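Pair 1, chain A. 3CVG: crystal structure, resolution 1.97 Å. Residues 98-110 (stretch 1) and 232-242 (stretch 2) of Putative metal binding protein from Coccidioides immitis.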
# COMPACT_ATOMS: atom_id res chain seq x y z
N PRO A 98 14.95 -13.78 8.25
CA PRO A 98 14.62 -12.37 8.07
C PRO A 98 13.33 -12.21 7.29
O PRO A 98 12.68 -13.21 6.93
CB PRO A 98 15.81 -11.86 7.26
CG PRO A 98 15.99 -13.00 6.28
CD PRO A 98 15.84 -14.25 7.17
N SER A 99 12.94 -10.96 7.04
CA SER A 99 11.74 -10.68 6.27
C SER A 99 12.20 -10.79 4.82
O SER A 99 13.41 -10.82 4.56
CB SER A 99 11.24 -9.26 6.54
OG SER A 99 12.14 -8.29 6.02
N TYR A 100 11.26 -10.84 3.89
CA TYR A 100 11.59 -10.95 2.47
C TYR A 100 11.00 -9.78 1.68
O TYR A 100 9.79 -9.58 1.67
CB TYR A 100 11.04 -12.27 1.91
CG TYR A 100 11.55 -13.50 2.63
CD1 TYR A 100 12.79 -14.06 2.30
CD2 TYR A 100 10.81 -14.09 3.64
CE1 TYR A 100 13.27 -15.18 2.98
CE2 TYR A 100 11.28 -15.21 4.33
CZ TYR A 100 12.51 -15.74 3.99
OH TYR A 100 12.99 -16.84 4.66
N TYR A 101 11.87 -9.02 1.01
CA TYR A 101 11.41 -7.88 0.21
C TYR A 101 10.67 -8.48 -0.98
O TYR A 101 11.28 -9.17 -1.80
CB TYR A 101 12.61 -7.06 -0.28
CG TYR A 101 12.33 -5.57 -0.47
CD1 TYR A 101 11.10 -5.12 -0.98
CD2 TYR A 101 13.30 -4.62 -0.16
CE1 TYR A 101 10.85 -3.75 -1.18
CE2 TYR A 101 13.06 -3.26 -0.36
CZ TYR A 101 11.84 -2.83 -0.86
OH TYR A 101 11.60 -1.48 -1.04
N ALA A 102 9.37 -8.23 -1.08
CA ALA A 102 8.54 -8.78 -2.16
C ALA A 102 8.37 -7.90 -3.39
O ALA A 102 8.60 -8.34 -4.52
CB ALA A 102 7.17 -9.15 -1.60
N PHE A 103 7.93 -6.67 -3.18
CA PHE A 103 7.74 -5.75 -4.29
C PHE A 103 7.64 -4.31 -3.80
O PHE A 103 7.62 -4.06 -2.59
CB PHE A 103 6.49 -6.14 -5.11
CG PHE A 103 5.20 -6.09 -4.34
CD1 PHE A 103 4.49 -4.90 -4.22
CD2 PHE A 103 4.69 -7.24 -3.75
CE1 PHE A 103 3.28 -4.86 -3.53
CE2 PHE A 103 3.48 -7.21 -3.05
CZ PHE A 103 2.78 -6.02 -2.94
N ARG A 104 7.60 -3.37 -4.73
CA ARG A 104 7.53 -1.96 -4.39
C ARG A 104 6.28 -1.29 -4.98
O ARG A 104 6.08 -1.26 -6.19
CB ARG A 104 8.80 -1.23 -4.86
CG ARG A 104 10.05 -1.57 -4.03
CD ARG A 104 11.36 -1.00 -4.62
NE ARG A 104 11.76 -1.70 -5.85
CZ ARG A 104 12.90 -1.48 -6.52
NH1 ARG A 104 13.76 -0.56 -6.09
NH2 ARG A 104 13.16 -2.16 -7.62
N ASP A 105 5.44 -0.77 -4.08
CA ASP A 105 4.23 -0.07 -4.48
C ASP A 105 4.55 1.42 -4.36
O ASP A 105 5.61 1.79 -3.85
CB ASP A 105 3.08 -0.47 -3.55
CG ASP A 105 1.77 0.23 -3.90
OD1 ASP A 105 1.57 0.61 -5.07
OD2 ASP A 105 0.92 0.38 -2.99
N HIS A 106 3.66 2.28 -4.84
CA HIS A 106 3.94 3.71 -4.78
C HIS A 106 2.72 4.55 -4.40
O HIS A 106 1.61 4.30 -4.87
CB HIS A 106 4.49 4.19 -6.13
CG HIS A 106 5.61 3.35 -6.66
ND1 HIS A 106 5.40 2.19 -7.37
CD2 HIS A 106 6.96 3.46 -6.51
CE1 HIS A 106 6.56 1.62 -7.65
NE2 HIS A 106 7.52 2.37 -7.14
N PHE A 107 2.94 5.53 -3.53
CA PHE A 107 1.88 6.44 -3.11
C PHE A 107 1.97 7.66 -4.03
O PHE A 107 2.99 7.87 -4.70
CB PHE A 107 2.11 6.91 -1.66
CG PHE A 107 1.82 5.86 -0.61
CD1 PHE A 107 0.52 5.43 -0.37
CD2 PHE A 107 2.85 5.33 0.17
CE1 PHE A 107 0.24 4.49 0.63
CE2 PHE A 107 2.59 4.39 1.17
CZ PHE A 107 1.28 3.97 1.40
N MSE A 108 0.91 8.46 -4.08
CA MSE A 108 0.93 9.68 -4.87
C MSE A 108 0.05 10.76 -4.25
O MSE A 108 -0.96 10.45 -3.59
CB MSE A 108 0.49 9.43 -6.34
CG MSE A 108 -0.52 8.31 -6.58
SE MSE A 108 -0.79 7.97 -8.52
CE MSE A 108 -1.99 9.42 -8.94
N LEU A 109 0.46 12.01 -4.40
CA LEU A 109 -0.32 13.14 -3.90
C LEU A 109 -1.01 13.70 -5.13
O LEU A 109 -0.36 14.07 -6.11
CB LEU A 109 0.59 14.22 -3.30
CG LEU A 109 -0.15 15.49 -2.87
CD1 LEU A 109 -1.11 15.16 -1.71
CD2 LEU A 109 0.87 16.54 -2.46
N ILE A 110 -2.34 13.73 -5.10
CA ILE A 110 -3.10 14.25 -6.22
C ILE A 110 -4.00 15.37 -5.72
O ILE A 110 -4.29 15.46 -4.52
CB ILE A 110 -3.92 13.12 -6.89
CG1 ILE A 110 -5.02 12.62 -5.95
CG2 ILE A 110 -3.00 11.94 -7.23
CD1 ILE A 110 -6.32 13.39 -6.07
N PRO A 232 9.81 9.24 0.57
CA PRO A 232 8.70 9.03 1.50
C PRO A 232 7.49 8.35 0.87
O PRO A 232 6.78 7.59 1.53
CB PRO A 232 8.38 10.45 1.98
CG PRO A 232 9.69 11.16 1.85
CD PRO A 232 10.19 10.66 0.52
N LEU A 233 7.26 8.60 -0.42
CA LEU A 233 6.12 8.01 -1.11
C LEU A 233 6.34 6.59 -1.63
O LEU A 233 5.50 6.06 -2.35
CB LEU A 233 5.66 8.93 -2.25
CG LEU A 233 5.16 10.34 -1.87
CD1 LEU A 233 4.45 10.98 -3.07
CD2 LEU A 233 4.19 10.25 -0.69
N LEU A 234 7.46 5.96 -1.25
CA LEU A 234 7.70 4.59 -1.67
C LEU A 234 6.94 3.69 -0.70
O LEU A 234 6.96 3.95 0.51
CB LEU A 234 9.20 4.25 -1.60
CG LEU A 234 9.55 2.77 -1.82
CD1 LEU A 234 9.23 2.36 -3.25
CD2 LEU A 234 11.04 2.53 -1.53
N ASN A 235 6.27 2.66 -1.20
CA ASN A 235 5.50 1.77 -0.34
C ASN A 235 6.00 0.34 -0.48
O ASN A 235 5.42 -0.47 -1.20
CB ASN A 235 4.01 1.85 -0.67
CG ASN A 235 3.15 1.04 0.28
OD1 ASN A 235 3.46 0.91 1.46
ND2 ASN A 235 2.04 0.49 -0.22
N PRO A 236 7.09 0.01 0.23
CA PRO A 236 7.66 -1.34 0.17
C PRO A 236 6.79 -2.41 0.81
O PRO A 236 6.17 -2.19 1.85
CB PRO A 236 9.00 -1.17 0.87
CG PRO A 236 8.70 -0.12 1.90
CD PRO A 236 7.87 0.88 1.11
N ALA A 237 6.77 -3.58 0.18
CA ALA A 237 6.01 -4.72 0.67
C ALA A 237 6.98 -5.85 0.99
O ALA A 237 7.84 -6.17 0.17
CB ALA A 237 5.00 -5.17 -0.39
N HIS A 238 6.84 -6.42 2.18
CA HIS A 238 7.69 -7.51 2.62
C HIS A 238 6.83 -8.71 3.02
O HIS A 238 5.67 -8.55 3.42
CB HIS A 238 8.54 -7.12 3.84
CG HIS A 238 9.73 -6.27 3.51
ND1 HIS A 238 9.62 -4.92 3.23
CD2 HIS A 238 11.04 -6.57 3.43
CE1 HIS A 238 10.83 -4.43 2.99
NE2 HIS A 238 11.71 -5.41 3.11
N LEU A 239 7.40 -9.91 2.90
CA LEU A 239 6.69 -11.12 3.29
C LEU A 239 7.23 -11.56 4.65
O LEU A 239 8.43 -11.49 4.89
CB LEU A 239 6.92 -12.25 2.29
CG LEU A 239 6.22 -13.56 2.66
CD1 LEU A 239 4.73 -13.42 2.39
CD2 LEU A 239 6.78 -14.72 1.86
N LEU A 240 6.33 -12.01 5.52
CA LEU A 240 6.73 -12.48 6.84
C LEU A 240 6.37 -13.95 6.97
O LEU A 240 5.25 -14.35 6.65
CB LEU A 240 6.02 -11.68 7.94
CG LEU A 240 6.38 -10.20 8.11
CD1 LEU A 240 5.50 -9.58 9.19
CD2 LEU A 240 7.85 -10.07 8.48
N VAL A 241 7.33 -14.75 7.41
CA VAL A 241 7.10 -16.17 7.61
C VAL A 241 6.83 -16.37 9.10
O VAL A 241 7.68 -16.07 9.94
CB VAL A 241 8.33 -17.01 7.19
CG1 VAL A 241 8.16 -18.46 7.62
CG2 VAL A 241 8.51 -16.92 5.68
N GLY A 242 5.64 -16.87 9.41
CA GLY A 242 5.26 -17.09 10.79
C GLY A 242 6.14 -18.11 11.48
O GLY A 242 6.47 -19.14 10.91

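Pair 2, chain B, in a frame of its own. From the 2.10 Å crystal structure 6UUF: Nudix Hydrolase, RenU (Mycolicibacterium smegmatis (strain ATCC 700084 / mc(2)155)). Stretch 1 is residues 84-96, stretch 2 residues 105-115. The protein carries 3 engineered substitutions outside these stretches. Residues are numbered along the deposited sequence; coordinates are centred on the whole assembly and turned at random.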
# COMPACT_ATOMS: atom_id res chain seq x y z
N GLU B 84 3.86 6.13 15.38
CA GLU B 84 3.23 7.19 16.20
C GLU B 84 2.89 8.44 15.40
O GLU B 84 2.01 9.21 15.80
CB GLU B 84 4.07 7.52 17.45
CG GLU B 84 5.43 8.15 17.19
CD GLU B 84 5.39 9.63 16.85
OE1 GLU B 84 6.35 10.08 16.19
OE2 GLU B 84 4.43 10.35 17.23
N GLN B 85 3.56 8.64 14.26
CA GLN B 85 3.26 9.76 13.36
C GLN B 85 2.16 9.48 12.34
O GLN B 85 1.95 10.30 11.44
CB GLN B 85 4.51 10.20 12.64
CG GLN B 85 5.28 11.25 13.42
CD GLN B 85 6.74 11.23 13.07
OE1 GLN B 85 7.11 11.18 11.90
NE2 GLN B 85 7.59 11.27 14.10
N LEU B 86 1.44 8.37 12.46
CA LEU B 86 0.35 8.16 11.53
C LEU B 86 -0.89 7.63 12.22
O LEU B 86 -0.82 7.19 13.36
CB LEU B 86 0.80 7.24 10.39
CG LEU B 86 1.39 5.86 10.75
CD1 LEU B 86 0.30 4.83 11.01
CD2 LEU B 86 2.31 5.37 9.65
N THR B 87 -2.01 7.68 11.51
CA THR B 87 -3.30 7.26 12.07
C THR B 87 -4.05 6.40 11.06
O THR B 87 -4.40 6.89 10.00
CB THR B 87 -4.14 8.49 12.45
OG1 THR B 87 -3.44 9.23 13.45
CG2 THR B 87 -5.50 8.07 13.02
N VAL B 88 -4.29 5.14 11.41
CA VAL B 88 -4.92 4.21 10.48
C VAL B 88 -6.40 4.52 10.45
O VAL B 88 -7.04 4.67 11.50
CB VAL B 88 -4.66 2.74 10.86
CG1 VAL B 88 -5.49 1.80 9.99
CG2 VAL B 88 -3.17 2.40 10.75
N ARG B 89 -6.96 4.62 9.25
CA ARG B 89 -8.38 4.99 9.08
C ARG B 89 -9.23 3.75 8.79
O ARG B 89 -10.06 3.36 9.60
CB ARG B 89 -8.54 6.01 7.97
CG ARG B 89 -7.73 7.28 8.16
CD ARG B 89 -8.09 8.04 9.42
NE ARG B 89 -9.53 8.33 9.49
CZ ARG B 89 -10.14 9.32 8.86
NH1 ARG B 89 -9.47 10.16 8.06
NH2 ARG B 89 -11.44 9.47 9.01
N THR B 90 -8.98 3.07 7.69
CA THR B 90 -9.74 1.85 7.41
C THR B 90 -8.93 0.92 6.49
O THR B 90 -7.80 1.24 6.14
CB THR B 90 -11.13 2.22 6.77
OG1 THR B 90 -12.01 1.08 6.76
CG2 THR B 90 -10.98 2.72 5.37
N THR B 91 -9.50 -0.25 6.16
CA THR B 91 -8.90 -1.21 5.26
C THR B 91 -9.88 -1.45 4.12
O THR B 91 -11.08 -1.51 4.35
CB THR B 91 -8.64 -2.54 5.95
OG1 THR B 91 -9.89 -3.11 6.35
CG2 THR B 91 -7.75 -2.35 7.21
N VAL B 92 -9.36 -1.60 2.91
CA VAL B 92 -10.13 -2.02 1.71
C VAL B 92 -9.44 -3.22 1.01
O VAL B 92 -8.25 -3.17 0.64
CB VAL B 92 -10.18 -0.88 0.68
CG1 VAL B 92 -11.18 -1.21 -0.42
CG2 VAL B 92 -10.53 0.43 1.36
N VAL B 93 -10.20 -4.30 0.83
CA VAL B 93 -9.71 -5.45 0.10
C VAL B 93 -9.73 -5.05 -1.37
O VAL B 93 -10.80 -4.92 -1.95
CB VAL B 93 -10.56 -6.69 0.36
CG1 VAL B 93 -10.03 -7.88 -0.43
CG2 VAL B 93 -10.55 -7.05 1.82
N THR B 94 -8.54 -4.84 -1.94
CA THR B 94 -8.34 -4.38 -3.31
C THR B 94 -8.01 -5.49 -4.30
O THR B 94 -7.93 -5.23 -5.48
CB THR B 94 -7.26 -3.27 -3.39
OG1 THR B 94 -6.17 -3.58 -2.51
CG2 THR B 94 -7.82 -1.96 -2.89
N ALA B 95 -7.82 -6.72 -3.81
CA ALA B 95 -7.60 -7.87 -4.66
C ALA B 95 -7.88 -9.16 -3.89
O ALA B 95 -7.50 -9.29 -2.73
CB ALA B 95 -6.18 -7.87 -5.22
N GLU B 96 -8.53 -10.10 -4.56
CA GLU B 96 -9.03 -11.31 -3.97
C GLU B 96 -8.93 -12.43 -5.00
O GLU B 96 -9.47 -12.30 -6.12
CB GLU B 96 -10.49 -11.08 -3.61
CG GLU B 96 -11.10 -12.14 -2.75
CD GLU B 96 -12.50 -11.74 -2.32
OE1 GLU B 96 -13.33 -11.43 -3.22
OE2 GLU B 96 -12.77 -11.72 -1.10
N TRP B 105 -6.05 -15.73 -1.46
CA TRP B 105 -5.04 -14.73 -1.39
C TRP B 105 -5.72 -13.39 -1.53
O TRP B 105 -6.55 -13.20 -2.41
CB TRP B 105 -4.02 -14.91 -2.51
CG TRP B 105 -2.83 -14.10 -2.30
CD1 TRP B 105 -1.74 -14.44 -1.57
CD2 TRP B 105 -2.61 -12.79 -2.77
NE1 TRP B 105 -0.80 -13.44 -1.62
CE2 TRP B 105 -1.32 -12.41 -2.35
CE3 TRP B 105 -3.35 -11.91 -3.56
CZ2 TRP B 105 -0.78 -11.19 -2.65
CZ3 TRP B 105 -2.82 -10.70 -3.86
CH2 TRP B 105 -1.53 -10.34 -3.40
N THR B 106 -5.34 -12.44 -0.69
CA THR B 106 -5.85 -11.09 -0.85
C THR B 106 -4.74 -10.08 -0.68
O THR B 106 -3.68 -10.34 -0.03
CB THR B 106 -6.90 -10.80 0.24
OG1 THR B 106 -6.29 -11.05 1.51
CG2 THR B 106 -8.11 -11.67 0.09
N TYR B 107 -5.03 -8.91 -1.22
CA TYR B 107 -4.27 -7.72 -0.98
C TYR B 107 -5.22 -6.73 -0.32
O TYR B 107 -6.31 -6.43 -0.90
CB TYR B 107 -3.76 -7.08 -2.29
CG TYR B 107 -2.81 -5.93 -2.05
CD1 TYR B 107 -3.27 -4.66 -1.74
CD2 TYR B 107 -1.44 -6.11 -2.14
CE1 TYR B 107 -2.40 -3.61 -1.49
CE2 TYR B 107 -0.55 -5.05 -1.95
CZ TYR B 107 -1.04 -3.82 -1.61
OH TYR B 107 -0.16 -2.81 -1.39
N THR B 108 -4.77 -6.17 0.80
CA THR B 108 -5.53 -5.24 1.58
C THR B 108 -4.82 -3.90 1.63
O THR B 108 -3.68 -3.79 2.11
CB THR B 108 -5.75 -5.74 3.00
OG1 THR B 108 -6.46 -6.97 2.98
CG2 THR B 108 -6.57 -4.75 3.82
N THR B 109 -5.52 -2.87 1.16
CA THR B 109 -5.04 -1.50 1.24
C THR B 109 -5.50 -0.91 2.56
O THR B 109 -6.69 -0.94 2.91
CB THR B 109 -5.55 -0.64 0.05
OG1 THR B 109 -5.02 -1.17 -1.17
CG2 THR B 109 -5.09 0.79 0.19
N VAL B 110 -4.53 -0.37 3.29
CA VAL B 110 -4.79 0.20 4.58
C VAL B 110 -4.60 1.70 4.37
O VAL B 110 -3.47 2.18 4.12
CB VAL B 110 -3.81 -0.40 5.61
CG1 VAL B 110 -3.96 0.23 7.00
CG2 VAL B 110 -4.04 -1.90 5.72
N ILE B 111 -5.70 2.45 4.47
CA ILE B 111 -5.70 3.90 4.35
C ILE B 111 -5.31 4.54 5.68
O ILE B 111 -5.88 4.23 6.71
CB ILE B 111 -7.12 4.39 3.93
CG1 ILE B 111 -7.54 3.67 2.62
CG2 ILE B 111 -7.14 5.90 3.82
CD1 ILE B 111 -8.87 4.09 2.03
N ALA B 112 -4.37 5.46 5.67
CA ALA B 112 -3.98 6.13 6.90
C ALA B 112 -3.67 7.58 6.60
O ALA B 112 -3.43 7.93 5.43
CB ALA B 112 -2.77 5.47 7.53
N ASP B 113 -3.71 8.41 7.65
CA ASP B 113 -3.40 9.84 7.59
C ASP B 113 -2.18 10.26 8.44
O ASP B 113 -1.94 9.74 9.52
CB ASP B 113 -4.56 10.63 8.13
CG ASP B 113 -5.84 10.44 7.33
OD1 ASP B 113 -5.84 9.89 6.22
OD2 ASP B 113 -6.88 10.86 7.85
N ALA B 114 -1.41 11.19 7.92
CA ALA B 114 -0.41 11.92 8.70
C ALA B 114 -0.80 13.42 8.72
O ALA B 114 -1.56 13.91 7.84
CB ALA B 114 0.94 11.77 8.06
N ALA B 115 -0.26 14.14 9.70
CA ALA B 115 -0.55 15.57 9.88
C ALA B 115 0.06 16.45 8.77
O ALA B 115 -0.45 17.53 8.49
CB ALA B 115 -0.09 16.03 11.26

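The sharpest difference lies at A:Ala102, the bulge residue of pair 1, and its superposed counterpart B:Arg89. In pair 1 the methyl group of A:Ala102 can neither donate nor accept a hydrogen bond; in pair 2 the side chain of B:Arg89 folds back through three m rotamers (chi1 -57°, chi2 -61°, chi3 -54°) and forms a salt bridge, B:Arg89 NH1 to B:Asp113 OD2, at 2.7 Å. The carboxylate oxygen lies at the edge of the guanidinium, near its plane, where the N-H bonds point. The position matching B:Asp113 is A:Leu239, so pair 1 has an apolar residue where pair 2 has the acid.

The backbones are nevertheless close copies: N, CA and C of 14 central residues superpose with an RMSD of 0.6 Å. Each pair is antiparallel, with strand directions at 139° in pair 1 and 143° in pair 2, and the axes approach to 4.4 Å in both. The buried areas are similar too, 960 and 911 Å². At A:Ala102 and B:Arg89 the psi angles are -54° and -63°, far from regular strand values, and one carbonyl faces two successive amides. In pair 1, A:Ala102 N donates to A:Ala237 O at 2.9 Å, while A:Phe103 N reaches A:Ala237 O by a weak bond of 3.4 Å. In pair 2, B:Arg89 N donates to B:Ile111 O at 2.8 Å, and B:Thr90 N makes a weak bond to B:Ile111 O at 3.5 Å.

One residue earlier on the first strand, A:Tyr101 matches B:Val88, and across from it A:His238 matches B:Ala112. Pair 1 fills this site with an offset stack of the A:Tyr101 and A:His238 rings, their centroids 4.4 Å apart and planes at 28°. Pair 2 uses smaller groups: B:Val88 CG1 packs against B:Val110 CG1 at 3.7 Å, with B:Ala112 CB 4.5 Å from B:Val88 CG2. A:Pro236, the counterpart of B:Val110, also meets the aromatic residue, A:Pro236 CB lying 3.7 Å from A:Tyr101 CZ.

On the other face, A:Phe103 and A:Ala237 match B:Thr90 and B:Ile111, and bulk changes strands. In pair 1 the large residue is A:Phe103, and A:Ala237 CB sits 3.5 Å from its ring centroid, 13° off the normal, a CH-pi contact. In pair 2 the larger residue is B:Ile111, which reaches B:Val92 through B:Ile111 CD1 and B:Val92 CG2 at 4.1 Å.

Farther along, A:Asp105 and A:Asn235 superpose on B:Val92 and B:Thr109. Both pairs keep two reciprocal backbone bonds here, but only pair 1 adds a side-chain bond between these positions: A:Asn235 ND2 donates to A:Asp105 OD2 at 3.0 Å. B:Thr109 instead finds a polar partner two residues beyond B:Val92, where B:Thr94 OG1 and B:Thr109 OG1 are hydrogen-bonded at 3.0 Å. A:Phe107, which matches B:Thr94, approaches A:Asn235 through carbon, A:Phe107 CE2 to A:Asn235 CB at 3.4 Å. The same neighbouring positions thus meet through hydroxyls in one pair and through hydrocarbon in the other.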